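PDB 1O5L: transcriptional regulator, crp family from Thermotoga maritima, which probably binds DNA as a transcription factor of the CRP family, built from a cyclic nucleotide-binding-type domain and a helix-turn-helix domain. Local coordinates for the interface of chains A and B. Sequence-based numbering; all coordinates share one arbitrary frame. Chains: chain A/B, transcriptional regulator, crp family.

The interface of chains A and B. Residues chain A 80, 104, 107-108, 111; chain B 114, 117-118, 121.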
loop_
_atom_site.group_PDB
_atom_site.type_symbol
_atom_site.label_atom_id
_atom_site.label_comp_id
_atom_site.label_asym_id
_atom_site.label_seq_id
_atom_site.Cartn_x
_atom_site.Cartn_y
_atom_site.Cartn_z
ATOM N N PHE A 80 1.127 8.690 -0.540
ATOM C CA PHE A 80 -0.254 9.130 -0.748
ATOM C C PHE A 80 -1.192 8.990 0.466
ATOM O O PHE A 80 -2.414 9.106 0.319
ATOM C CB PHE A 80 -0.825 8.474 -2.034
ATOM C CG PHE A 80 -0.138 8.971 -3.330
ATOM C CD1 PHE A 80 -0.446 10.225 -3.866
ATOM C CD2 PHE A 80 0.845 8.205 -3.959
ATOM C CE1 PHE A 80 0.199 10.700 -5.030
ATOM C CE2 PHE A 80 1.495 8.642 -5.095
ATOM C CZ PHE A 80 1.168 9.924 -5.638
ATOM N N GLU A 104 2.016 15.894 -8.012
ATOM C CA GLU A 104 0.949 16.110 -8.996
ATOM C C GLU A 104 1.361 15.629 -10.374
ATOM O O GLU A 104 0.540 15.042 -11.092
ATOM C CB GLU A 104 0.525 17.590 -9.086
ATOM C CG GLU A 104 -0.157 18.139 -7.837
ATOM C CD GLU A 104 -1.407 17.351 -7.404
ATOM O OE1 GLU A 104 -2.132 16.831 -8.279
ATOM O OE2 GLU A 104 -1.671 17.251 -6.180
ATOM N N LEU A 107 1.336 11.809 -10.300
ATOM C CA LEU A 107 -0.040 11.346 -10.576
ATOM C C LEU A 107 -0.415 11.383 -12.062
ATOM O O LEU A 107 -1.074 10.465 -12.542
ATOM C CB LEU A 107 -1.086 12.188 -9.830
ATOM C CG LEU A 107 -1.403 11.869 -8.385
ATOM C CD1 LEU A 107 -2.279 12.992 -7.856
ATOM C CD2 LEU A 107 -2.097 10.514 -8.195
ATOM N N ASP A 108 -0.039 12.469 -12.753
ATOM C CA ASP A 108 -0.310 12.624 -14.183
ATOM C C ASP A 108 0.345 11.490 -14.954
ATOM O O ASP A 108 -0.270 10.950 -15.844
ATOM C CB ASP A 108 0.213 13.964 -14.754
ATOM C CG ASP A 108 -0.480 15.186 -14.175
ATOM O OD1 ASP A 108 -1.575 15.053 -13.615
ATOM O OD2 ASP A 108 -0.009 16.345 -14.253
ATOM N N MET A 111 -1.471 8.218 -14.610
ATOM C CA MET A 111 -2.728 8.183 -15.371
ATOM C C MET A 111 -2.489 7.914 -16.855
ATOM O O MET A 111 -3.390 7.428 -17.554
ATOM C CB MET A 111 -3.535 9.480 -15.176
ATOM C CG MET A 111 -4.119 9.598 -13.748
ATOM S SD MET A 111 -5.213 10.990 -13.409
ATOM C CE MET A 111 -4.372 12.095 -13.794
ATOM N N ARG B 114 -9.119 10.939 -11.674
ATOM C CA ARG B 114 -8.069 11.321 -10.736
ATOM C C ARG B 114 -8.539 11.176 -9.290
ATOM O O ARG B 114 -7.805 10.725 -8.412
ATOM C CB ARG B 114 -7.656 12.793 -10.997
ATOM C CG ARG B 114 -6.389 13.238 -10.282
ATOM C CD ARG B 114 -6.138 14.720 -10.439
ATOM N NE ARG B 114 -4.782 15.154 -10.094
ATOM C CZ ARG B 114 -3.725 15.083 -10.912
ATOM N NH1 ARG B 114 -3.853 14.537 -12.123
ATOM N NH2 ARG B 114 -2.535 15.550 -10.521
ATOM N N LEU B 117 -8.353 7.544 -8.397
ATOM C CA LEU B 117 -6.953 7.158 -8.234
ATOM C C LEU B 117 -6.435 7.622 -6.860
ATOM O O LEU B 117 -5.826 6.849 -6.109
ATOM C CB LEU B 117 -6.091 7.766 -9.368
ATOM C CG LEU B 117 -4.585 7.452 -9.288
ATOM C CD1 LEU B 117 -4.305 5.949 -9.194
ATOM C CD2 LEU B 117 -3.864 8.030 -10.499
ATOM N N LEU B 118 -6.658 8.900 -6.572
ATOM C CA LEU B 118 -6.267 9.478 -5.303
ATOM C C LEU B 118 -6.915 8.778 -4.110
ATOM O O LEU B 118 -6.229 8.478 -3.141
ATOM C CB LEU B 118 -6.591 10.965 -5.264
ATOM C CG LEU B 118 -5.470 11.866 -5.794
ATOM C CD1 LEU B 118 -6.005 13.254 -6.070
ATOM C CD2 LEU B 118 -4.330 11.910 -4.795
ATOM N N LEU B 121 -5.263 5.231 -3.822
ATOM C CA LEU B 121 -3.902 5.296 -3.318
ATOM C C LEU B 121 -3.905 5.701 -1.818
ATOM O O LEU B 121 -3.102 5.157 -1.041
ATOM C CB LEU B 121 -3.040 6.240 -4.133
ATOM C CG LEU B 121 -2.724 5.894 -5.588
ATOM C CD1 LEU B 121 -1.957 7.062 -6.198
ATOM C CD2 LEU B 121 -1.928 4.583 -5.740
HETATM O O HOH W 1 -4.184 10.274 -2.022
#
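Helix 103-112 of chain A, together with the loop residue A:Phe80, packs against the first turns of the long helix 114-139 of chain B. The long helices of the two subunits run alongside each other, as in the CRP family, whose members typically dimerise through this helix, so the two-fold contact is likely to be the biological one. At the N-terminal end of helix 114-139, B:Arg114 reaches across with CG anti to the backbone N (chi1 -168°) and the chain extended as far as NE, which carries the guanidinium group over to two acidic side chains on successive turns of the chain A helix. B:Arg114 NH2 donates a nearly straight hydrogen bond of 2.6 Å, also a salt bridge, to carboxylate OE1 of A:Glu104, the two flat groups being nearly coplanar. The same NH2 also donates to the backbone O of A:Glu104, tilted from the carbonyl plane. B:Arg114 NH1 forms a hydrogen-bonded salt bridge of 2.8 Å to OD1 of A:Asp108, whose carboxylate is turned 56° from the guanidinium plane, although OD1 itself lies close to that plane. Gripped through both terminal nitrogens, the guanidinium group is fixed in rotation; a leucine here would probably leave both carboxylates without their cationic mate and weaken the attachment of the helix start. Next to this polar cluster A:Leu107 wedges between the chain B leucines, its two methyls sharing the work. A:Leu107 CD1 meets CD2 of B:Leu118 at 3.8 Å, the side chains crossing at about a right angle, whereas its CD2 touches B:Leu117 and B:Leu121, whose side chains run past that of A:Leu107 in the opposite direction. B:Leu117 also uses its CD2 against CG of A:Met111, 3.6 Å away. Further along the helix, a water links the backbone O atoms of A:Phe80 and B:Leu118. Methyl CD1 of B:Leu121 sits over one face of the A:Phe80 ring, displaced toward the rim and 3.8 Å from ring atom CD2.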